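Local coordinates for protein hydrazine synthase alpha subunit (Candidatus Kuenenia stuttgartiensis, PDB 5C2V) that forms hydrazine by condensing ammonia with hydroxylamine made in the gamma subunit, completing the second half-reaction of the anammox hydrazine synthase complex, at residues Gly489-Ser492 / Thr498-Gln501; Tyr131-Ile136 / Asp262-Ala267; Tyr508-Ser513 / Lys606-Gly611. All blocks are in the same frame, centred on the assembly; numbering follows the deposited sequence.

Contact 1 (Gly489-Ser492 / Thr498-Gln501); sequences GERS and TAFQ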
loop_
_atom_site.group_PDB
_atom_site.type_symbol
_atom_site.label_atom_id
_atom_site.label_comp_id
_atom_site.label_asym_id
_atom_site.label_seq_id
_atom_site.Cartn_x
_atom_site.Cartn_y
_atom_site.Cartn_z
ATOM N N GLY D 489 8.140 -16.334 -0.009
ATOM C CA GLY D 489 9.013 -15.576 -0.885
ATOM C C GLY D 489 10.466 -15.696 -0.468
ATOM O O GLY D 489 10.908 -16.758 -0.031
ATOM N N GLU D 490 11.210 -14.602 -0.595
ATOM C CA GLU D 490 12.627 -14.595 -0.245
ATOM C C GLU D 490 12.837 -14.646 1.267
ATOM O O GLU D 490 13.949 -14.878 1.739
ATOM C CB GLU D 490 13.320 -13.360 -0.826
ATOM C CG GLU D 490 12.768 -12.035 -0.322
ATOM C CD GLU D 490 13.545 -10.843 -0.850
ATOM O OE1 GLU D 490 14.660 -11.044 -1.377
ATOM O OE2 GLU D 490 13.042 -9.704 -0.739
ATOM N N ARG D 491 11.764 -14.427 2.022
ATOM C CA ARG D 491 11.840 -14.462 3.478
ATOM C C ARG D 491 11.547 -15.854 4.025
ATOM O O ARG D 491 11.519 -16.059 5.239
ATOM C CB ARG D 491 10.876 -13.448 4.093
ATOM C CG ARG D 491 11.265 -12.002 3.849
ATOM C CD ARG D 491 10.408 -11.059 4.674
ATOM N NE ARG D 491 10.490 -11.358 6.100
ATOM C CZ ARG D 491 9.831 -10.692 7.043
ATOM N NH1 ARG D 491 9.041 -9.680 6.713
ATOM N NH2 ARG D 491 9.965 -11.033 8.317
ATOM N N SER D 492 11.325 -16.809 3.128
ATOM C CA SER D 492 11.133 -18.192 3.540
ATOM C C SER D 492 12.491 -18.850 3.764
ATOM O O SER D 492 13.530 -18.233 3.531
ATOM C CB SER D 492 10.325 -18.963 2.496
ATOM O OG SER D 492 11.013 -19.016 1.259
ATOM N N THR D 498 6.567 -20.075 4.717
ATOM C CA THR D 498 6.007 -18.747 4.932
ATOM C C THR D 498 7.053 -17.813 5.530
ATOM O O THR D 498 8.184 -18.221 5.794
ATOM C CB THR D 498 4.779 -18.790 5.859
ATOM O OG1 THR D 498 5.205 -18.925 7.221
ATOM C CG2 THR D 498 3.870 -19.954 5.492
ATOM N N ALA D 499 6.665 -16.561 5.747
ATOM C CA ALA D 499 7.565 -15.568 6.322
ATOM C C ALA D 499 7.653 -15.727 7.836
ATOM O O ALA D 499 8.470 -15.081 8.493
ATOM C CB ALA D 499 7.106 -14.166 5.960
ATOM N N PHE D 500 6.804 -16.591 8.382
ATOM C CA PHE D 500 6.788 -16.856 9.815
ATOM C C PHE D 500 7.911 -17.809 10.204
ATOM O O PHE D 500 7.989 -18.927 9.693
ATOM C CB PHE D 500 5.439 -17.443 10.241
ATOM C CG PHE D 500 4.286 -16.491 10.096
ATOM C CD1 PHE D 500 3.663 -16.316 8.872
ATOM C CD2 PHE D 500 3.816 -15.780 11.189
ATOM C CE1 PHE D 500 2.600 -15.442 8.737
ATOM C CE2 PHE D 500 2.753 -14.904 11.061
ATOM C CZ PHE D 500 2.145 -14.736 9.832
ATOM N N GLN D 501 8.778 -17.366 11.107
ATOM C CA GLN D 501 9.845 -18.220 11.608
ATOM C C GLN D 501 9.324 -19.148 12.703
ATOM O O GLN D 501 8.144 -19.110 13.052
ATOM C CB GLN D 501 11.014 -17.383 12.126
ATOM C CG GLN D 501 11.846 -16.748 11.024
ATOM C CD GLN D 501 12.996 -15.920 11.562
ATOM O OE1 GLN D 501 12.946 -15.426 12.688
ATOM N NE2 GLN D 501 14.043 -15.772 10.759
HETATM O O HOH W 1 10.444 -13.670 9.795
HETATM O O HOH W 2 10.552 -18.099 7.496
#
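R491 and A499 meet inside the long connection between strands 461-467 and 503-510 of the middle domain, where a short 3-10 turn (490-491) lies against an ST turn that begins at T498. Direct contact is sparse: the CB atoms of R491 and A499 are 4.3 Å apart, and the alanine methyl sits over one face of the guanidinium. Beside them the backbones approach at S492 CA and T498 O, 3.7 Å apart. No direct hydrogen bond crosses; two waters make the polar links. The first accepts from R491 NH2 at 3.1 Å and donates to A499 O at 2.8 Å. The second lies 3.2 Å from R491 O and 2.9 Å from T498 O; it has more acceptors around it than protons to give, so both bonds cannot be taken as permanently made. R491 NH2 is also bonded to A246 O, which holds the guanidinium from outside the loop.

Each segment is braced internally. With chi1 of 62°, the hydroxyl of S492 swings back over its own backbone, and OG donates to G489 O at 2.6 Å, in the carbonyl plane with a C=O...donor angle of 160°. S492 N gives that carbonyl a second bond. In the partner segment, F500 N donates to T498 OG1 at 3.1 Å (149° at the hydrogen), while the hydroxyl is also bonded to G764 O. The chemistry implies two turns, each internally bonded and further held from outside, joined mainly through water, with little hydrophobic surface between them.

Contact 2 (Tyr131-Ile136 / Asp262-Ala267); sequences YAAGSI and DNWDGA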
loop_
_atom_site.group_PDB
_atom_site.type_symbol
_atom_site.label_atom_id
_atom_site.label_comp_id
_atom_site.label_asym_id
_atom_site.label_seq_id
_atom_site.Cartn_x
_atom_site.Cartn_y
_atom_site.Cartn_z
ATOM N N TYR D 131 22.443 6.874 31.540
ATOM C CA TYR D 131 21.158 7.124 32.169
ATOM C C TYR D 131 21.387 7.251 33.659
ATOM O O TYR D 131 21.828 6.304 34.301
ATOM C CB TYR D 131 20.170 6.000 31.868
ATOM C CG TYR D 131 18.786 6.236 32.427
ATOM C CD1 TYR D 131 17.983 7.252 31.931
ATOM C CD2 TYR D 131 18.282 5.439 33.447
ATOM C CE1 TYR D 131 16.717 7.473 32.435
ATOM C CE2 TYR D 131 17.017 5.651 33.958
ATOM C CZ TYR D 131 16.239 6.669 33.448
ATOM O OH TYR D 131 14.976 6.886 33.948
ATOM N N ALA D 132 21.070 8.403 34.228
ATOM C CA ALA D 132 21.451 8.620 35.608
ATOM C C ALA D 132 20.335 8.133 36.520
ATOM O O ALA D 132 19.274 8.747 36.624
ATOM C CB ALA D 132 21.754 10.082 35.842
ATOM N N ALA D 133 20.608 7.015 37.185
ATOM C CA ALA D 133 19.626 6.330 38.010
ATOM C C ALA D 133 20.076 6.329 39.460
ATOM O O ALA D 133 21.023 5.634 39.825
ATOM C CB ALA D 133 19.415 4.908 37.515
ATOM N N GLY D 134 19.388 7.104 40.289
ATOM C CA GLY D 134 19.819 7.303 41.658
ATOM C C GLY D 134 21.033 8.210 41.717
ATOM O O GLY D 134 21.615 8.411 42.781
ATOM N N SER D 135 21.432 8.735 40.561
ATOM C CA SER D 135 22.506 9.717 40.487
ATOM C C SER D 135 21.999 10.999 39.843
ATOM O O SER D 135 21.725 11.034 38.652
ATOM C CB SER D 135 23.693 9.164 39.697
ATOM O OG SER D 135 23.957 7.815 40.043
ATOM N N ILE D 136 21.891 12.059 40.628
ATOM C CA ILE D 136 21.481 13.351 40.099
ATOM C C ILE D 136 22.588 14.344 40.407
ATOM O O ILE D 136 23.181 14.932 39.504
ATOM C CB ILE D 136 20.137 13.818 40.685
ATOM C CG1 ILE D 136 19.026 12.851 40.271
ATOM C CG2 ILE D 136 19.803 15.223 40.212
ATOM C CD1 ILE D 136 18.921 12.638 38.775
ATOM N N ASP D 262 10.696 2.945 25.848
ATOM C CA ASP D 262 10.558 1.922 26.878
ATOM C C ASP D 262 11.247 2.379 28.158
ATOM O O ASP D 262 12.180 3.178 28.113
ATOM C CB ASP D 262 11.148 0.591 26.401
ATOM C CG ASP D 262 10.721 -0.584 27.266
ATOM O OD1 ASP D 262 10.149 -0.360 28.353
ATOM O OD2 ASP D 262 10.963 -1.740 26.858
ATOM N N ASN D 263 10.786 1.874 29.297
ATOM C CA ASN D 263 11.452 2.149 30.562
ATOM C C ASN D 263 12.834 1.508 30.564
ATOM O O ASN D 263 13.063 0.519 29.869
ATOM C CB ASN D 263 10.618 1.646 31.741
ATOM C CG ASN D 263 9.364 2.469 31.962
ATOM O OD1 ASN D 263 8.268 1.926 32.107
ATOM N ND2 ASN D 263 9.520 3.788 31.989
ATOM N N TRP D 264 13.753 2.071 31.344
ATOM C CA TRP D 264 15.145 1.635 31.302
ATOM C C TRP D 264 15.330 0.203 31.806
ATOM O O TRP D 264 16.383 -0.399 31.598
ATOM C CB TRP D 264 16.028 2.600 32.102
ATOM C CG TRP D 264 15.756 2.626 33.574
ATOM C CD1 TRP D 264 14.680 3.184 34.200
ATOM C CD2 TRP D 264 16.594 2.097 34.608
ATOM N NE1 TRP D 264 14.789 3.022 35.559
ATOM C CE2 TRP D 264 15.954 2.358 35.836
ATOM C CE3 TRP D 264 17.818 1.422 34.614
ATOM C CZ2 TRP D 264 16.498 1.968 37.058
ATOM C CZ3 TRP D 264 18.355 1.034 35.829
ATOM C CH2 TRP D 264 17.696 1.308 37.033
ATOM N N ASP D 265 14.313 -0.336 32.473
ATOM C CA ASP D 265 14.311 -1.749 32.835
ATOM C C ASP D 265 13.508 -2.583 31.835
ATOM O O ASP D 265 13.453 -3.809 31.942
ATOM C CB ASP D 265 13.753 -1.944 34.248
ATOM C CG ASP D 265 12.349 -1.399 34.400
ATOM O OD1 ASP D 265 12.010 -0.425 33.697
ATOM O OD2 ASP D 265 11.582 -1.944 35.222
ATOM N N GLY D 266 12.894 -1.916 30.862
ATOM C CA GLY D 266 12.094 -2.593 29.856
ATOM C C GLY D 266 10.745 -3.057 30.377
ATOM O O GLY D 266 10.234 -4.101 29.967
ATOM N N ALA D 267 10.170 -2.279 31.287
ATOM C CA ALA D 267 8.896 -2.623 31.908
ATOM C C ALA D 267 7.690 -2.277 31.037
ATOM O O ALA D 267 6.681 -2.981 31.059
ATOM C CB ALA D 267 8.775 -1.934 33.259
#
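W264, Y131 and A133 account for all the surface buried here. The indole presents a single face to both partners. Y131 CE2 comes down over its five-membered part, 3.3 Å from W264 CG, displaced toward the rim. The centroids of the Y131 ring and the W264 five-membered ring are 4.6 Å apart and the planes are inclined at 39°, an oblique pairing. Farther along the same face, the methyl of A133 makes a CH-pi contact with the six-membered ring: its CB is 4.3 Å from that W264 centroid and 20° off the normal.

Y131 CG lies opposite the backbone N (chi1 -177°), which carries the phenol across to W264. These residues come from successive sheets of the N-terminal beta-propeller domain: 131-136 leaves strand 124-131, whereas 262-267 follows strand 256-262 and makes a type I turn from N263 to G266, closed by G266 N to N263 O at 2.6 Å. W264 thus projects from the second position of that turn.

The polar ends are held from outside the two segments. Y131 OH is bonded to G237 O and to I397 N, and W264 NE1 to I397 O, so both rings are tied to the backbone of one residue. R189 adds a cation-pi contact to W264, and I198 and I201 of helix 196-201 pack on the indole. At the far end of the first loop, I136 touches R20 of the gamma subunit.

Contact 3 (Tyr508-Ser513 / Lys606-Gly611); sequences YQYVES and KGVKHG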
loop_
_atom_site.group_PDB
_atom_site.type_symbol
_atom_site.label_atom_id
_atom_site.label_comp_id
_atom_site.label_asym_id
_atom_site.label_seq_id
_atom_site.Cartn_x
_atom_site.Cartn_y
_atom_site.Cartn_z
ATOM N N TYR D 508 -2.877 -21.527 26.430
ATOM C CA TYR D 508 -4.171 -20.891 26.219
ATOM C C TYR D 508 -4.751 -20.348 27.516
ATOM O O TYR D 508 -4.509 -20.898 28.590
ATOM C CB TYR D 508 -5.155 -21.876 25.593
ATOM C CG TYR D 508 -4.784 -22.339 24.204
ATOM C CD1 TYR D 508 -5.320 -21.721 23.082
ATOM C CD2 TYR D 508 -3.917 -23.409 24.014
ATOM C CE1 TYR D 508 -4.998 -22.151 21.809
ATOM C CE2 TYR D 508 -3.589 -23.844 22.744
ATOM C CZ TYR D 508 -4.130 -23.209 21.646
ATOM O OH TYR D 508 -3.807 -23.635 20.378
ATOM N N GLN D 509 -5.517 -19.265 27.416
ATOM C CA GLN D 509 -6.183 -18.715 28.593
ATOM C C GLN D 509 -7.611 -18.289 28.274
ATOM O O GLN D 509 -7.855 -17.651 27.256
ATOM C CB GLN D 509 -5.396 -17.530 29.152
ATOM C CG GLN D 509 -5.898 -17.051 30.501
ATOM C CD GLN D 509 -5.834 -18.135 31.559
ATOM O OE1 GLN D 509 -6.792 -18.352 32.300
ATOM N NE2 GLN D 509 -4.700 -18.822 31.635
ATOM N N TYR D 510 -8.555 -18.631 29.145
ATOM C CA TYR D 510 -9.958 -18.323 28.885
ATOM C C TYR D 510 -10.235 -16.822 28.946
ATOM O O TYR D 510 -9.475 -16.061 29.546
ATOM C CB TYR D 510 -10.870 -19.066 29.869
ATOM C CG TYR D 510 -10.679 -18.704 31.328
ATOM C CD1 TYR D 510 -11.375 -17.645 31.899
ATOM C CD2 TYR D 510 -9.821 -19.436 32.138
ATOM C CE1 TYR D 510 -11.208 -17.316 33.233
ATOM C CE2 TYR D 510 -9.650 -19.115 33.472
ATOM C CZ TYR D 510 -10.345 -18.054 34.015
ATOM O OH TYR D 510 -10.178 -17.732 35.341
ATOM N N VAL D 511 -11.326 -16.409 28.309
ATOM C CA VAL D 511 -11.733 -15.009 28.294
ATOM C C VAL D 511 -13.100 -14.844 28.954
ATOM O O VAL D 511 -14.021 -15.617 28.692
ATOM C CB VAL D 511 -11.780 -14.452 26.852
ATOM C CG1 VAL D 511 -12.369 -13.049 26.831
ATOM C CG2 VAL D 511 -10.391 -14.453 26.239
ATOM N N GLU D 512 -13.223 -13.836 29.814
ATOM C CA GLU D 512 -14.471 -13.573 30.521
ATOM C C GLU D 512 -15.569 -13.125 29.561
ATOM O O GLU D 512 -15.291 -12.686 28.446
ATOM C CB GLU D 512 -14.262 -12.515 31.608
ATOM C CG GLU D 512 -13.258 -12.905 32.682
ATOM C CD GLU D 512 -13.778 -13.982 33.615
ATOM O OE1 GLU D 512 -12.963 -14.572 34.354
ATOM O OE2 GLU D 512 -15.002 -14.234 33.616
ATOM N N SER D 513 -16.816 -13.244 30.007
ATOM C CA SER D 513 -17.976 -12.927 29.180
ATOM C C SER D 513 -18.007 -11.468 28.722
ATOM O O SER D 513 -18.671 -11.139 27.740
ATOM C CB SER D 513 -19.266 -13.252 29.939
ATOM O OG SER D 513 -19.424 -12.405 31.064
ATOM N N LYS D 606 -15.323 -26.032 24.896
ATOM C CA LYS D 606 -15.788 -26.360 26.242
ATOM C C LYS D 606 -15.009 -25.597 27.309
ATOM O O LYS D 606 -15.590 -25.080 28.263
ATOM C CB LYS D 606 -15.695 -27.866 26.494
ATOM C CG LYS D 606 -16.212 -28.301 27.853
ATOM C CD LYS D 606 -16.157 -29.811 28.000
ATOM C CE LYS D 606 -17.008 -30.494 26.942
ATOM N NZ LYS D 606 -16.960 -31.978 27.055
ATOM N N GLY D 607 -13.689 -25.533 27.143
ATOM C CA GLY D 607 -12.839 -24.903 28.143
ATOM C C GLY D 607 -11.345 -25.095 27.944
ATOM O O GLY D 607 -10.887 -25.410 26.846
ATOM N N VAL D 608 -10.585 -24.900 29.019
ATOM C CA VAL D 608 -9.128 -25.028 28.986
ATOM C C VAL D 608 -8.670 -26.248 29.782
ATOM O O VAL D 608 -9.339 -26.666 30.726
ATOM C CB VAL D 608 -8.436 -23.769 29.543
ATOM C CG1 VAL D 608 -8.608 -22.599 28.587
ATOM C CG2 VAL D 608 -8.980 -23.427 30.922
ATOM N N LYS D 609 -7.531 -26.818 29.398
ATOM C CA LYS D 609 -7.072 -28.064 30.004
ATOM C C LYS D 609 -5.597 -28.036 30.405
ATOM O O LYS D 609 -4.739 -27.587 29.640
ATOM C CB LYS D 609 -7.322 -29.228 29.044
ATOM C CG LYS D 609 -7.125 -30.601 29.659
ATOM C CD LYS D 609 -7.418 -31.694 28.647
ATOM C CE LYS D 609 -7.394 -33.067 29.295
ATOM N NZ LYS D 609 -8.422 -33.187 30.366
ATOM N N HIS D 610 -5.315 -28.529 31.610
ATOM C CA HIS D 610 -3.953 -28.615 32.128
ATOM C C HIS D 610 -3.115 -29.638 31.369
ATOM O O HIS D 610 -3.636 -30.640 30.876
ATOM C CB HIS D 610 -3.964 -28.974 33.617
ATOM C CG HIS D 610 -4.239 -27.815 34.523
ATOM N ND1 HIS D 610 -3.434 -26.696 34.565
ATOM C CD2 HIS D 610 -5.220 -27.607 35.431
ATOM C CE1 HIS D 610 -3.913 -25.846 35.456
ATOM N NE2 HIS D 610 -4.997 -26.374 35.996
ATOM N N GLY D 611 -1.813 -29.384 31.287
ATOM C CA GLY D 611 -0.891 -30.302 30.644
ATOM C C GLY D 611 -0.059 -31.063 31.658
ATOM O O GLY D 611 -0.393 -31.094 32.843
#
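V608, on the second strand of the 596-599/605-609 hairpin, packs against Y510 at the end of strand 503-510, an outermost strand of the four-stranded middle-domain sheet. The two segment axes approach to 7.1 Å at 134°, and no hydrogen bond joins them, so the strands meet through side-chain packing and are not paired. V608 carries the contact with its two methyls. Its CG1, anti to the carbonyl carbon (chi1 -70°), lies beside the opposing backbone, 4.0 Å from Y510 N and 4.4 Å from Y508 O. The other methyl, CG2, lies 4.3 Å from Y510 CD2, approaching the ring obliquely. One branch therefore meets main chain and the other an aromatic ring.

Neighbouring residues tie the two elements together. F594 packs on V608 and is also backbone-bonded to Y508, which links strand 503-510 to the run leading into the hairpin. The Y508 ring leads away from the contact, and its OH is bonded to E759 and R463. Just before V608, K606 and G607 both face K598 across the hairpin: this is a classic beta bulge in a two-stranded antiparallel ribbon, here laid obliquely against a sheet edge.

In the fold
Along the chain the contacts come in series: contact 2 closes before contact 1 opens, and contact 1 closes before contact 3 opens. None touches another. Contact 2, in the propeller domain, has its centre about 37 Å from the centres of both others, and it lies across the chain's centre from contact 1. Contacts 1 and 3 have centres about 31 Å apart and nearest atoms about 14 Å apart, yet they share an element: the loop of contact 1 runs into strand 503-510, whose far end carries contact 3. That strand thus spans from the water-bridged loop to the hairpin. Contact 3 probably joins the middle domain to the start of the C-terminal cytochrome c region, while contact 1 is internal to the middle domain.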